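Lmo1340 protein (Listeria monocytogenes, PDB 4NLM) is a surface protein of uncharacterised function that folds as a YqgU-like beta-propeller. Local coordinates at residues L285-Y290 and V335-L340; F271-D276 and K300-V305; G203-Q208 and N231-I236; V59-K64 and N354-P359. All blocks are in the same frame, centred on the assembly; numbering follows the deposited sequence.

Interaction 1 of 4, residues L285-Y290 and V335-L340; sequences LTFVPY and VLYGYL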
loop_
_atom_site.group_PDB
_atom_site.type_symbol
_atom_site.label_atom_id
_atom_site.label_comp_id
_atom_site.label_asym_id
_atom_site.label_seq_id
_atom_site.Cartn_x
_atom_site.Cartn_y
_atom_site.Cartn_z
ATOM N N LEU A 285 -5.527 -1.191 -11.612
ATOM C CA LEU A 285 -5.331 -2.658 -11.740
ATOM C C LEU A 285 -5.929 -3.372 -10.566
ATOM O O LEU A 285 -5.673 -3.015 -9.421
ATOM C CB LEU A 285 -3.842 -2.963 -11.737
ATOM C CG LEU A 285 -3.009 -2.377 -12.860
ATOM C CD1 LEU A 285 -1.519 -2.476 -12.579
ATOM C CD2 LEU A 285 -3.342 -3.073 -14.144
ATOM N N THR A 286 -6.741 -4.390 -10.847
ATOM C CA THR A 286 -7.352 -5.170 -9.772
ATOM C C THR A 286 -7.580 -6.597 -10.213
ATOM O O THR A 286 -7.811 -6.872 -11.395
ATOM C CB THR A 286 -8.710 -4.572 -9.338
ATOM O OG1 THR A 286 -9.243 -5.268 -8.215
ATOM C CG2 THR A 286 -9.703 -4.482 -10.475
ATOM N N PHE A 287 -7.559 -7.499 -9.245
ATOM C CA PHE A 287 -8.085 -8.836 -9.465
ATOM C C PHE A 287 -9.603 -8.776 -9.396
ATOM O O PHE A 287 -10.207 -7.960 -8.667
ATOM C CB PHE A 287 -7.486 -9.858 -8.466
ATOM C CG PHE A 287 -6.067 -10.091 -8.746
ATOM C CD1 PHE A 287 -5.706 -10.971 -9.766
ATOM C CD2 PHE A 287 -5.069 -9.454 -8.041
ATOM C CE1 PHE A 287 -4.392 -11.145 -10.089
ATOM C CE2 PHE A 287 -3.767 -9.636 -8.363
ATOM C CZ PHE A 287 -3.417 -10.509 -9.380
ATOM N N VAL A 288 -10.231 -9.660 -10.169
ATOM C CA VAL A 288 -11.670 -9.753 -10.276
ATOM C C VAL A 288 -12.042 -11.245 -10.289
ATOM O O VAL A 288 -11.464 -11.986 -11.046
ATOM C CB VAL A 288 -12.166 -9.083 -11.582
ATOM C CG1 VAL A 288 -13.642 -9.206 -11.763
ATOM C CG2 VAL A 288 -11.820 -7.615 -11.598
ATOM N N PRO A 289 -13.056 -11.637 -9.514
ATOM C CA PRO A 289 -13.483 -13.026 -9.539
ATOM C C PRO A 289 -14.306 -13.320 -10.777
ATOM O O PRO A 289 -14.917 -12.434 -11.330
ATOM C CB PRO A 289 -14.384 -13.149 -8.291
ATOM C CG PRO A 289 -14.217 -11.872 -7.549
ATOM C CD PRO A 289 -13.809 -10.848 -8.526
ATOM N N TYR A 290 -14.370 -14.590 -11.147
ATOM C CA TYR A 290 -15.184 -15.013 -12.267
ATOM C C TYR A 290 -16.667 -15.129 -11.946
ATOM O O TYR A 290 -17.502 -15.074 -12.843
ATOM C CB TYR A 290 -14.687 -16.335 -12.829
ATOM C CG TYR A 290 -13.378 -16.191 -13.529
ATOM C CD1 TYR A 290 -13.303 -15.517 -14.737
ATOM C CD2 TYR A 290 -12.225 -16.713 -13.005
ATOM C CE1 TYR A 290 -12.114 -15.370 -15.382
ATOM C CE2 TYR A 290 -11.009 -16.551 -13.641
ATOM C CZ TYR A 290 -10.969 -15.857 -14.856
ATOM O OH TYR A 290 -9.782 -15.742 -15.525
ATOM N N VAL A 335 4.616 -4.380 -13.027
ATOM C CA VAL A 335 3.859 -4.444 -11.776
ATOM C C VAL A 335 4.446 -5.562 -10.925
ATOM O O VAL A 335 4.592 -6.706 -11.381
ATOM C CB VAL A 335 2.384 -4.732 -12.089
ATOM C CG1 VAL A 335 1.572 -5.002 -10.832
ATOM C CG2 VAL A 335 1.774 -3.609 -12.908
ATOM N N LEU A 336 4.832 -5.229 -9.701
ATOM C CA LEU A 336 5.280 -6.260 -8.745
ATOM C C LEU A 336 4.074 -7.060 -8.337
ATOM O O LEU A 336 2.994 -6.537 -8.135
ATOM C CB LEU A 336 5.942 -5.616 -7.541
ATOM C CG LEU A 336 7.301 -4.950 -7.820
ATOM C CD1 LEU A 336 7.677 -4.016 -6.681
ATOM C CD2 LEU A 336 8.373 -6.009 -8.040
ATOM N N TYR A 337 4.303 -8.361 -8.131
ATOM C CA TYR A 337 3.242 -9.294 -7.806
ATOM C C TYR A 337 3.693 -10.285 -6.742
ATOM O O TYR A 337 4.795 -10.812 -6.832
ATOM C CB TYR A 337 2.836 -10.085 -9.069
ATOM C CG TYR A 337 1.852 -11.221 -8.853
ATOM C CD1 TYR A 337 0.568 -10.976 -8.468
ATOM C CD2 TYR A 337 2.234 -12.552 -9.024
ATOM C CE1 TYR A 337 -0.341 -11.982 -8.270
ATOM C CE2 TYR A 337 1.346 -13.598 -8.826
ATOM C CZ TYR A 337 0.058 -13.320 -8.442
ATOM O OH TYR A 337 -0.803 -14.391 -8.224
ATOM N N GLY A 338 2.801 -10.539 -5.792
ATOM C CA GLY A 338 3.014 -11.590 -4.773
ATOM C C GLY A 338 3.079 -11.028 -3.389
ATOM O O GLY A 338 3.374 -9.831 -3.196
ATOM N N TYR A 339 2.919 -11.893 -2.396
ATOM C CA TYR A 339 3.025 -11.450 -1.031
ATOM C C TYR A 339 4.400 -10.890 -0.710
ATOM O O TYR A 339 4.511 -10.026 0.192
ATOM C CB TYR A 339 2.679 -12.600 -0.052
ATOM C CG TYR A 339 1.187 -12.887 -0.056
ATOM C CD1 TYR A 339 0.307 -12.023 0.586
ATOM C CD2 TYR A 339 0.663 -13.947 -0.742
ATOM C CE1 TYR A 339 -1.048 -12.214 0.544
ATOM C CE2 TYR A 339 -0.712 -14.181 -0.774
ATOM C CZ TYR A 339 -1.558 -13.314 -0.118
ATOM O OH TYR A 339 -2.915 -13.490 -0.128
ATOM N N LEU A 340 5.446 -11.337 -1.416
ATOM C CA LEU A 340 6.802 -10.850 -1.193
ATOM C C LEU A 340 7.305 -9.974 -2.366
ATOM O O LEU A 340 8.483 -9.625 -2.390
ATOM C CB LEU A 340 7.760 -12.003 -0.943
ATOM C CG LEU A 340 7.366 -12.905 0.198
ATOM C CD1 LEU A 340 8.440 -13.960 0.370
ATOM C CD2 LEU A 340 7.148 -12.156 1.507
#
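L285 and V335 reach toward each other and meet tip to tip. L285 CD1 lies 3.5 Å from V335 CG2, tighter than an ordinary carbon-carbon contact. The CG of L285 stands anti to its carbonyl carbon (chi1 -62°), and with chi2 at 167° this carries CD1 across to the valine. The backbones stay well apart here, with L285 CA 9.4 Å from V335 CA, so side chains alone span the gap. Next along the strand, T286 OG1 donates to F287 O at 2.9 Å, a local bond with the donor tilted 30° from the carbonyl plane. F287 follows on the same side of the strand as L285. F287 CZ comes within 3.6 Å of Y337 CE1, and the two side chains cross at about a right angle. The phenol end of Y337 is held by a hydrogen bond from its OH to D322 O. All four touching residues are buried. I326 of strand 326-328 touches L285, F287, V335 and Y337. Strands 284-289 and 334-337 thus belong to successive propeller sheets, packed against each other with strand 326-328 beside them.

Interaction 2 of 4, residues F271-D276 and K300-V305; sequences FVPYFD and KEYKLV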
loop_
_atom_site.group_PDB
_atom_site.type_symbol
_atom_site.label_atom_id
_atom_site.label_comp_id
_atom_site.label_asym_id
_atom_site.label_seq_id
_atom_site.Cartn_x
_atom_site.Cartn_y
_atom_site.Cartn_z
ATOM N N PHE A 271 -15.527 -10.125 0.609
ATOM C CA PHE A 271 -14.103 -10.305 0.384
ATOM C C PHE A 271 -13.685 -9.341 -0.728
ATOM O O PHE A 271 -14.312 -9.307 -1.776
ATOM C CB PHE A 271 -13.788 -11.741 -0.052
ATOM C CG PHE A 271 -12.335 -11.960 -0.320
ATOM C CD1 PHE A 271 -11.439 -12.092 0.726
ATOM C CD2 PHE A 271 -11.851 -11.968 -1.606
ATOM C CE1 PHE A 271 -10.096 -12.269 0.493
ATOM C CE2 PHE A 271 -10.508 -12.155 -1.849
ATOM C CZ PHE A 271 -9.625 -12.297 -0.799
ATOM N N VAL A 272 -12.640 -8.544 -0.518
ATOM C CA VAL A 272 -12.199 -7.588 -1.536
ATOM C C VAL A 272 -10.862 -8.068 -2.084
ATOM O O VAL A 272 -9.877 -8.163 -1.355
ATOM C CB VAL A 272 -12.058 -6.191 -0.956
ATOM C CG1 VAL A 272 -11.628 -5.221 -2.046
ATOM C CG2 VAL A 272 -13.382 -5.737 -0.356
ATOM N N PRO A 273 -10.796 -8.363 -3.384
ATOM C CA PRO A 273 -9.535 -8.772 -3.961
ATOM C C PRO A 273 -8.500 -7.651 -3.934
ATOM O O PRO A 273 -8.837 -6.455 -3.768
ATOM C CB PRO A 273 -9.903 -9.138 -5.403
ATOM C CG PRO A 273 -11.351 -9.458 -5.345
ATOM C CD PRO A 273 -11.899 -8.492 -4.342
ATOM N N TYR A 274 -7.235 -7.985 -4.116
ATOM C CA TYR A 274 -6.205 -6.982 -4.157
ATOM C C TYR A 274 -6.313 -6.067 -5.384
ATOM O O TYR A 274 -6.647 -6.500 -6.488
ATOM C CB TYR A 274 -4.810 -7.601 -4.152
ATOM C CG TYR A 274 -4.463 -8.250 -2.834
ATOM C CD1 TYR A 274 -4.202 -7.461 -1.720
ATOM C CD2 TYR A 274 -4.410 -9.631 -2.685
ATOM C CE1 TYR A 274 -3.904 -8.035 -0.497
ATOM C CE2 TYR A 274 -4.116 -10.216 -1.470
ATOM C CZ TYR A 274 -3.859 -9.417 -0.383
ATOM O OH TYR A 274 -3.580 -10.015 0.830
ATOM N N PHE A 275 -5.975 -4.786 -5.182
ATOM C CA PHE A 275 -5.817 -3.818 -6.241
ATOM C C PHE A 275 -4.487 -3.118 -6.041
ATOM O O PHE A 275 -3.926 -3.091 -4.952
ATOM C CB PHE A 275 -7.006 -2.840 -6.348
ATOM C CG PHE A 275 -7.206 -1.976 -5.136
ATOM C CD1 PHE A 275 -6.483 -0.779 -4.949
ATOM C CD2 PHE A 275 -8.149 -2.331 -4.196
ATOM C CE1 PHE A 275 -6.690 -0.023 -3.811
ATOM C CE2 PHE A 275 -8.345 -1.563 -3.058
ATOM C CZ PHE A 275 -7.631 -0.398 -2.884
ATOM N N ASP A 276 -3.989 -2.518 -7.111
ATOM C CA ASP A 276 -2.739 -1.743 -7.070
ATOM C C ASP A 276 -3.009 -0.395 -6.453
ATOM O O ASP A 276 -3.814 0.393 -6.952
ATOM C CB ASP A 276 -2.242 -1.593 -8.505
ATOM C CG ASP A 276 -1.128 -0.590 -8.685
ATOM O OD1 ASP A 276 -0.319 -0.389 -7.767
ATOM O OD2 ASP A 276 -1.089 0.005 -9.789
ATOM N N LYS A 300 -6.734 -20.420 -9.263
ATOM C CA LYS A 300 -7.071 -19.885 -10.590
ATOM C C LYS A 300 -8.451 -19.207 -10.609
ATOM O O LYS A 300 -9.165 -19.208 -11.608
ATOM C CB LYS A 300 -7.031 -21.025 -11.626
ATOM C CG LYS A 300 -5.641 -21.598 -11.850
ATOM C CD LYS A 300 -5.630 -22.775 -12.826
ATOM C CE LYS A 300 -4.226 -23.341 -12.958
ATOM N NZ LYS A 300 -4.126 -24.379 -14.022
ATOM N N GLU A 301 -8.791 -18.572 -9.514
ATOM C CA GLU A 301 -10.129 -18.080 -9.348
ATOM C C GLU A 301 -10.322 -16.646 -9.809
ATOM O O GLU A 301 -11.447 -16.172 -9.722
ATOM C CB GLU A 301 -10.415 -18.251 -7.869
ATOM C CG GLU A 301 -11.723 -17.818 -7.216
ATOM C CD GLU A 301 -11.710 -18.150 -5.718
ATOM O OE1 GLU A 301 -12.379 -17.466 -4.910
ATOM O OE2 GLU A 301 -10.998 -19.100 -5.318
ATOM N N TYR A 302 -9.274 -16.008 -10.345
ATOM C CA TYR A 302 -9.345 -14.571 -10.672
ATOM C C TYR A 302 -8.757 -14.275 -12.014
ATOM O O TYR A 302 -7.936 -15.009 -12.530
ATOM C CB TYR A 302 -8.584 -13.746 -9.620
ATOM C CG TYR A 302 -9.076 -13.955 -8.221
ATOM C CD1 TYR A 302 -8.600 -14.986 -7.466
ATOM C CD2 TYR A 302 -10.065 -13.157 -7.661
ATOM C CE1 TYR A 302 -9.083 -15.255 -6.205
ATOM C CE2 TYR A 302 -10.537 -13.409 -6.371
ATOM C CZ TYR A 302 -10.053 -14.480 -5.658
ATOM O OH TYR A 302 -10.531 -14.739 -4.386
ATOM N N LYS A 303 -9.159 -13.117 -12.523
ATOM C CA LYS A 303 -8.444 -12.488 -13.634
ATOM C C LYS A 303 -7.899 -11.147 -13.152
ATOM O O LYS A 303 -8.435 -10.532 -12.260
ATOM C CB LYS A 303 -9.297 -12.291 -14.846
ATOM C CG LYS A 303 -10.624 -11.719 -14.579
ATOM C CD LYS A 303 -11.313 -11.456 -15.901
ATOM C CE LYS A 303 -12.756 -11.119 -15.691
ATOM N NZ LYS A 303 -13.407 -10.945 -17.032
ATOM N N LEU A 304 -6.784 -10.783 -13.746
ATOM C CA LEU A 304 -6.156 -9.488 -13.493
ATOM C C LEU A 304 -6.608 -8.553 -14.595
ATOM O O LEU A 304 -6.372 -8.806 -15.782
ATOM C CB LEU A 304 -4.658 -9.615 -13.509
ATOM C CG LEU A 304 -3.917 -8.291 -13.323
ATOM C CD1 LEU A 304 -4.242 -7.645 -11.992
ATOM C CD2 LEU A 304 -2.433 -8.551 -13.444
ATOM N N VAL A 305 -7.245 -7.460 -14.211
ATOM C CA VAL A 305 -7.686 -6.514 -15.210
ATOM C C VAL A 305 -7.090 -5.153 -14.977
ATOM O O VAL A 305 -6.601 -4.818 -13.897
ATOM C CB VAL A 305 -9.203 -6.375 -15.233
ATOM C CG1 VAL A 305 -9.854 -7.731 -15.432
ATOM C CG2 VAL A 305 -9.716 -5.669 -13.985
#
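Van der Waals contacts gather round Y302, which meets F271 and P273. Its hydroxyl end approaches the phenylalanine ring, with Y302 OH 3.6 Å from F271 CE2. The ring carbon Y302 CZ is 4.5 Å from the same F271 CE2. Further back along the tyrosine, Y302 CE2 packs 4.2 Å from P273 CG, and the two side chains cross at about a right angle. F271 has its CG anti to the backbone N (chi1 179°), which turns the ring toward Y302. N323 touches all three side chains. In the propeller, Y302 is the first residue of strand 302-308, while 271-276 leads from the preceding sheet into strand 284-289. The polar contacts go to outside partners. Y302 OH is hydrogen-bonded to E264 OE1, which fixes the phenol end beside F271; the backbone of F271 is bonded to E264 as well. Backbone hydrogen bonds from Y274 to F287 and from D276 to L285 line the segment along strand 284-289.

Interaction 3 of 4, residues G203-Q208 and N231-I236; sequences GNLYLQ and NVLLTI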
loop_
_atom_site.group_PDB
_atom_site.type_symbol
_atom_site.label_atom_id
_atom_site.label_comp_id
_atom_site.label_asym_id
_atom_site.label_seq_id
_atom_site.Cartn_x
_atom_site.Cartn_y
_atom_site.Cartn_z
ATOM N N GLY A 203 -19.512 2.265 6.255
ATOM C CA GLY A 203 -19.439 3.498 7.036
ATOM C C GLY A 203 -19.752 4.665 6.130
ATOM O O GLY A 203 -20.189 4.482 5.003
ATOM N N ASN A 204 -19.539 5.873 6.625
ATOM C CA ASN A 204 -19.745 7.081 5.837
ATOM C C ASN A 204 -18.424 7.821 5.764
ATOM O O ASN A 204 -17.716 7.916 6.764
ATOM C CB ASN A 204 -20.851 7.911 6.477
ATOM C CG ASN A 204 -22.184 7.208 6.402
ATOM O OD1 ASN A 204 -22.705 7.004 5.315
ATOM N ND2 ASN A 204 -22.724 6.801 7.545
ATOM N N LEU A 205 -18.079 8.310 4.580
ATOM C CA LEU A 205 -16.812 9.009 4.382
ATOM C C LEU A 205 -16.942 10.484 4.683
ATOM O O LEU A 205 -17.832 11.132 4.154
ATOM C CB LEU A 205 -16.335 8.876 2.954
ATOM C CG LEU A 205 -16.139 7.502 2.374
ATOM C CD1 LEU A 205 -15.446 7.635 1.037
ATOM C CD2 LEU A 205 -15.281 6.696 3.330
ATOM N N TYR A 206 -16.021 10.978 5.511
ATOM C CA TYR A 206 -15.961 12.361 5.927
ATOM C C TYR A 206 -14.630 12.976 5.537
ATOM O O TYR A 206 -13.597 12.326 5.564
ATOM C CB TYR A 206 -16.114 12.461 7.449
ATOM C CG TYR A 206 -17.518 12.235 7.912
ATOM C CD1 TYR A 206 -17.984 10.966 8.151
ATOM C CD2 TYR A 206 -18.376 13.301 8.129
ATOM C CE1 TYR A 206 -19.275 10.742 8.578
ATOM C CE2 TYR A 206 -19.676 13.089 8.558
ATOM C CZ TYR A 206 -20.120 11.802 8.769
ATOM O OH TYR A 206 -21.403 11.566 9.202
ATOM N N LEU A 207 -14.678 14.261 5.189
ATOM C CA LEU A 207 -13.499 15.065 4.882
ATOM C C LEU A 207 -13.316 16.066 6.026
ATOM O O LEU A 207 -14.291 16.643 6.514
ATOM C CB LEU A 207 -13.696 15.874 3.605
ATOM C CG LEU A 207 -12.517 16.718 3.116
ATOM C CD1 LEU A 207 -11.321 15.845 2.757
ATOM C CD2 LEU A 207 -12.919 17.553 1.902
ATOM N N GLN A 208 -12.083 16.266 6.456
ATOM C CA GLN A 208 -11.800 17.245 7.509
ATOM C C GLN A 208 -10.397 17.764 7.385
ATOM O O GLN A 208 -9.506 17.120 6.855
ATOM C CB GLN A 208 -11.938 16.603 8.886
ATOM C CG GLN A 208 -11.216 15.267 9.008
ATOM C CD GLN A 208 -12.156 14.071 9.181
ATOM O OE1 GLN A 208 -12.910 14.037 10.172
ATOM N NE2 GLN A 208 -12.096 13.064 8.264
ATOM N N ASN A 231 -4.919 12.170 -7.051
ATOM C CA ASN A 231 -6.102 13.020 -7.080
ATOM C C ASN A 231 -7.390 12.299 -7.405
ATOM O O ASN A 231 -8.382 12.911 -7.770
ATOM C CB ASN A 231 -5.904 14.207 -8.040
ATOM C CG ASN A 231 -4.706 15.072 -7.670
ATOM O OD1 ASN A 231 -3.857 15.364 -8.513
ATOM N ND2 ASN A 231 -4.617 15.456 -6.403
ATOM N N VAL A 232 -7.377 10.979 -7.279
ATOM C CA VAL A 232 -8.573 10.170 -7.495
ATOM C C VAL A 232 -8.961 9.514 -6.184
ATOM O O VAL A 232 -8.113 8.954 -5.520
ATOM C CB VAL A 232 -8.343 9.093 -8.562
ATOM C CG1 VAL A 232 -9.559 8.180 -8.706
ATOM C CG2 VAL A 232 -7.998 9.756 -9.882
ATOM N N LEU A 233 -10.238 9.614 -5.837
ATOM C CA LEU A 233 -10.803 8.916 -4.711
ATOM C C LEU A 233 -11.528 7.688 -5.261
ATOM O O LEU A 233 -12.466 7.796 -6.061
ATOM C CB LEU A 233 -11.815 9.779 -3.961
ATOM C CG LEU A 233 -12.706 9.101 -2.931
ATOM C CD1 LEU A 233 -11.869 8.498 -1.806
ATOM C CD2 LEU A 233 -13.757 10.022 -2.332
ATOM N N LEU A 234 -11.070 6.524 -4.835
ATOM C CA LEU A 234 -11.684 5.232 -5.133
ATOM C C LEU A 234 -12.562 4.838 -3.960
ATOM O O LEU A 234 -12.131 4.939 -2.810
ATOM C CB LEU A 234 -10.614 4.163 -5.277
ATOM C CG LEU A 234 -11.136 2.718 -5.325
ATOM C CD1 LEU A 234 -11.853 2.466 -6.645
ATOM C CD2 LEU A 234 -10.019 1.709 -5.065
ATOM N N THR A 235 -13.793 4.460 -4.240
ATOM C CA THR A 235 -14.654 3.884 -3.235
ATOM C C THR A 235 -15.103 2.502 -3.690
ATOM O O THR A 235 -15.247 2.238 -4.880
ATOM C CB THR A 235 -15.875 4.738 -2.876
ATOM O OG1 THR A 235 -16.664 4.951 -4.027
ATOM C CG2 THR A 235 -15.461 6.093 -2.296
ATOM N N ILE A 236 -15.344 1.629 -2.721
ATOM C CA ILE A 236 -15.839 0.273 -2.967
ATOM C C ILE A 236 -17.044 0.071 -2.063
ATOM O O ILE A 236 -16.987 0.370 -0.868
ATOM C CB ILE A 236 -14.757 -0.782 -2.673
ATOM C CG1 ILE A 236 -13.491 -0.524 -3.496
ATOM C CG2 ILE A 236 -15.265 -2.188 -2.945
ATOM C CD1 ILE A 236 -12.321 -1.449 -3.176
#
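Two neighbouring sheets of the propeller meet where L205 of strand 203-209 packs on T235 and L233 of strand 232-238. L205 CD1 is 3.7 Å from T235 CG2, and the two side chains cross obliquely. The same methyl, L205 CD1, is 4.5 Å from L233 CD2, a looser touch. A single leucine branch therefore bridges two residues of the facing strand, whose side chains both point toward it. L205 was modelled in two conformers, and these distances hold for one of them. The T235 torsion decides which branch is used. With chi1 at 59°, OG1 sits between the backbone N and the carbonyl carbon, and CG2 lies anti to the carbonyl carbon, where it meets the leucine. The hydroxyl has a weak hydrogen bond to R249 NH1. The two segments run in roughly opposite directions, but they are not bonded partners in one sheet: L205 CA and T235 CA stand 9.4 Å apart. Such face-to-face packing of buried side chains between successive sheets is a usual way in which propeller blades pack. Within its own sheet L205 makes backbone hydrogen bonds to strand 212-223. L234, turned the other way, packs on Y246 and F248 of strand 243-249.

Interaction 4 of 4, residues V59-K64 and N354-P359; sequences VLLQTK and NLINTP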
loop_
_atom_site.group_PDB
_atom_site.type_symbol
_atom_site.label_atom_id
_atom_site.label_comp_id
_atom_site.label_asym_id
_atom_site.label_seq_id
_atom_site.Cartn_x
_atom_site.Cartn_y
_atom_site.Cartn_z
ATOM N N VAL A 59 14.206 -1.905 -7.461
ATOM C CA VAL A 59 13.343 -2.171 -6.340
ATOM C C VAL A 59 14.146 -2.106 -5.043
ATOM O O VAL A 59 15.367 -2.170 -5.059
ATOM C CB VAL A 59 12.655 -3.545 -6.449
ATOM C CG1 VAL A 59 11.811 -3.565 -7.709
ATOM C CG2 VAL A 59 13.657 -4.703 -6.373
ATOM N N LEU A 60 13.407 -1.956 -3.945
ATOM C CA LEU A 60 13.966 -2.039 -2.602
ATOM C C LEU A 60 13.887 -3.492 -2.091
ATOM O O LEU A 60 12.812 -3.996 -1.941
ATOM C CB LEU A 60 13.220 -1.083 -1.662
ATOM C CG LEU A 60 13.687 -1.067 -0.212
ATOM C CD1 LEU A 60 15.135 -0.692 -0.115
ATOM C CD2 LEU A 60 12.815 -0.156 0.625
ATOM N N LEU A 61 15.061 -4.057 -1.904
ATOM C CA LEU A 61 15.235 -5.450 -1.470
ATOM C C LEU A 61 15.622 -5.515 -0.016
ATOM O O LEU A 61 16.569 -4.879 0.412
ATOM C CB LEU A 61 16.339 -6.075 -2.323
ATOM C CG LEU A 61 16.748 -7.480 -1.966
ATOM C CD1 LEU A 61 15.616 -8.501 -2.089
ATOM C CD2 LEU A 61 17.960 -7.932 -2.771
ATOM N N GLN A 62 14.898 -6.344 0.731
ATOM C CA GLN A 62 15.143 -6.588 2.160
ATOM C C GLN A 62 15.534 -8.049 2.369
ATOM O O GLN A 62 14.805 -8.966 1.996
ATOM C CB GLN A 62 13.890 -6.261 2.944
ATOM C CG GLN A 62 14.059 -6.384 4.462
ATOM C CD GLN A 62 12.765 -6.182 5.185
ATOM O OE1 GLN A 62 11.885 -5.464 4.708
ATOM N NE2 GLN A 62 12.655 -6.760 6.375
ATOM N N THR A 63 16.707 -8.224 2.966
ATOM C CA THR A 63 17.235 -9.555 3.296
ATOM C C THR A 63 17.747 -9.488 4.737
ATOM O O THR A 63 17.886 -8.406 5.320
ATOM C CB THR A 63 18.390 -9.942 2.377
ATOM O OG1 THR A 63 19.456 -8.989 2.458
ATOM C CG2 THR A 63 17.947 -10.086 0.923
ATOM N N LYS A 64 18.018 -10.655 5.313
ATOM C CA LYS A 64 18.503 -10.725 6.696
ATOM C C LYS A 64 19.452 -11.888 6.861
ATOM O O LYS A 64 19.175 -13.019 6.415
ATOM C CB LYS A 64 17.339 -10.886 7.688
ATOM C CG LYS A 64 17.775 -10.854 9.148
ATOM C CD LYS A 64 16.603 -10.927 10.104
ATOM C CE LYS A 64 17.086 -10.982 11.544
ATOM N NZ LYS A 64 15.967 -11.235 12.491
ATOM N N ASN A 354 10.303 -13.888 -12.873
ATOM C CA ASN A 354 10.747 -14.088 -11.510
ATOM C C ASN A 354 11.860 -13.089 -11.259
ATOM O O ASN A 354 12.873 -13.072 -11.939
ATOM C CB ASN A 354 11.286 -15.500 -11.348
ATOM C CG ASN A 354 10.210 -16.559 -11.467
ATOM O OD1 ASN A 354 9.079 -16.364 -11.048
ATOM N ND2 ASN A 354 10.572 -17.705 -12.022
ATOM N N LEU A 355 11.636 -12.196 -10.313
ATOM C CA LEU A 355 12.637 -11.199 -9.936
ATOM C C LEU A 355 13.579 -11.779 -8.860
ATOM O O LEU A 355 14.788 -11.579 -8.915
ATOM C CB LEU A 355 11.944 -9.930 -9.461
ATOM C CG LEU A 355 12.850 -8.835 -8.938
ATOM C CD1 LEU A 355 13.839 -8.388 -10.006
ATOM C CD2 LEU A 355 11.979 -7.679 -8.488
ATOM N N ILE A 356 12.990 -12.447 -7.873
ATOM C CA ILE A 356 13.751 -13.111 -6.825
ATOM C C ILE A 356 13.459 -14.598 -6.933
ATOM O O ILE A 356 12.304 -15.016 -6.823
ATOM C CB ILE A 356 13.376 -12.641 -5.391
ATOM C CG1 ILE A 356 13.377 -11.107 -5.277
ATOM C CG2 ILE A 356 14.304 -13.293 -4.369
ATOM C CD1 ILE A 356 14.700 -10.449 -5.522
ATOM N N ASN A 357 14.502 -15.384 -7.177
ATOM C CA ASN A 357 14.374 -16.819 -7.349
ATOM C C ASN A 357 14.749 -17.544 -6.096
ATOM O O ASN A 357 15.769 -17.251 -5.482
ATOM C CB ASN A 357 15.306 -17.293 -8.465
ATOM C CG ASN A 357 14.834 -16.858 -9.845
ATOM O OD1 ASN A 357 13.679 -17.062 -10.193
ATOM N ND2 ASN A 357 15.731 -16.299 -10.640
ATOM N N THR A 358 13.917 -18.504 -5.722
ATOM C CA THR A 358 14.216 -19.351 -4.595
ATOM C C THR A 358 15.084 -20.478 -5.170
ATOM O O THR A 358 14.781 -20.973 -6.249
ATOM C CB THR A 358 12.940 -19.999 -4.022
ATOM O OG1 THR A 358 12.413 -20.939 -4.968
ATOM C CG2 THR A 358 11.881 -18.964 -3.710
ATOM N N PRO A 359 16.207 -20.821 -4.513
ATOM C CA PRO A 359 16.908 -22.029 -5.030
ATOM C C PRO A 359 15.965 -23.233 -5.119
ATOM O O PRO A 359 15.118 -23.395 -4.269
ATOM C CB PRO A 359 17.977 -22.310 -3.966
ATOM C CG PRO A 359 18.126 -21.031 -3.204
ATOM C CD PRO A 359 16.783 -20.356 -3.243
#
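The backbones of V59-L61 and L355-I356 run in roughly the same direction, with V59 CA 9.7 Å from L355 CA and L61 CA 9.5 Å from I356 CA. Side chains fill the gap in two pairs. V59 and L355 meet tip to tip: L355 CD2 lies 4.0 Å from V59 CG2 and 4.2 Å from V59 CG1, so one methyl rests on both valine branches. In the second pair, L61 CD1 is 4.1 Å from I356 CD1. V59 and L61 share a face of their strand by normal alternation. L355 and I356 are consecutive yet both point across, because L355 breaks the extended chain (psi -45°). I76 touches V59 and L355, and I42 touches L61 and I356. All four contacting residues are buried. The contact joins the sheet that holds strand 58-65 to the closing sheet, where strand 40-41 runs parallel to strand 352-357. Bringing both chain ends into one sheet is a known way of closing a beta-propeller ring.

From the N terminus, segment 59-64 comes first, and interaction 4 closes only near the C terminus, after 289 intervening residues. The other three contacts nest inside that loop. Interaction 3 closes a short loop between successive sheets before the next two begin. Interactions 2 and 1 cross: 271-276, 285-290, 300-305 and 335-340 alternate along the chain. Their centres are about 5 Å apart, and strands 284-289 and 302-308 are neighbours in one sheet. Packing links further parts: F275 touches L234 and I236 of interaction 3, and L336 touches L355 and V59 of interaction 4. Interactions 3 and 4 lie on opposite sides of the chain's centre, their centres about 35 Å apart.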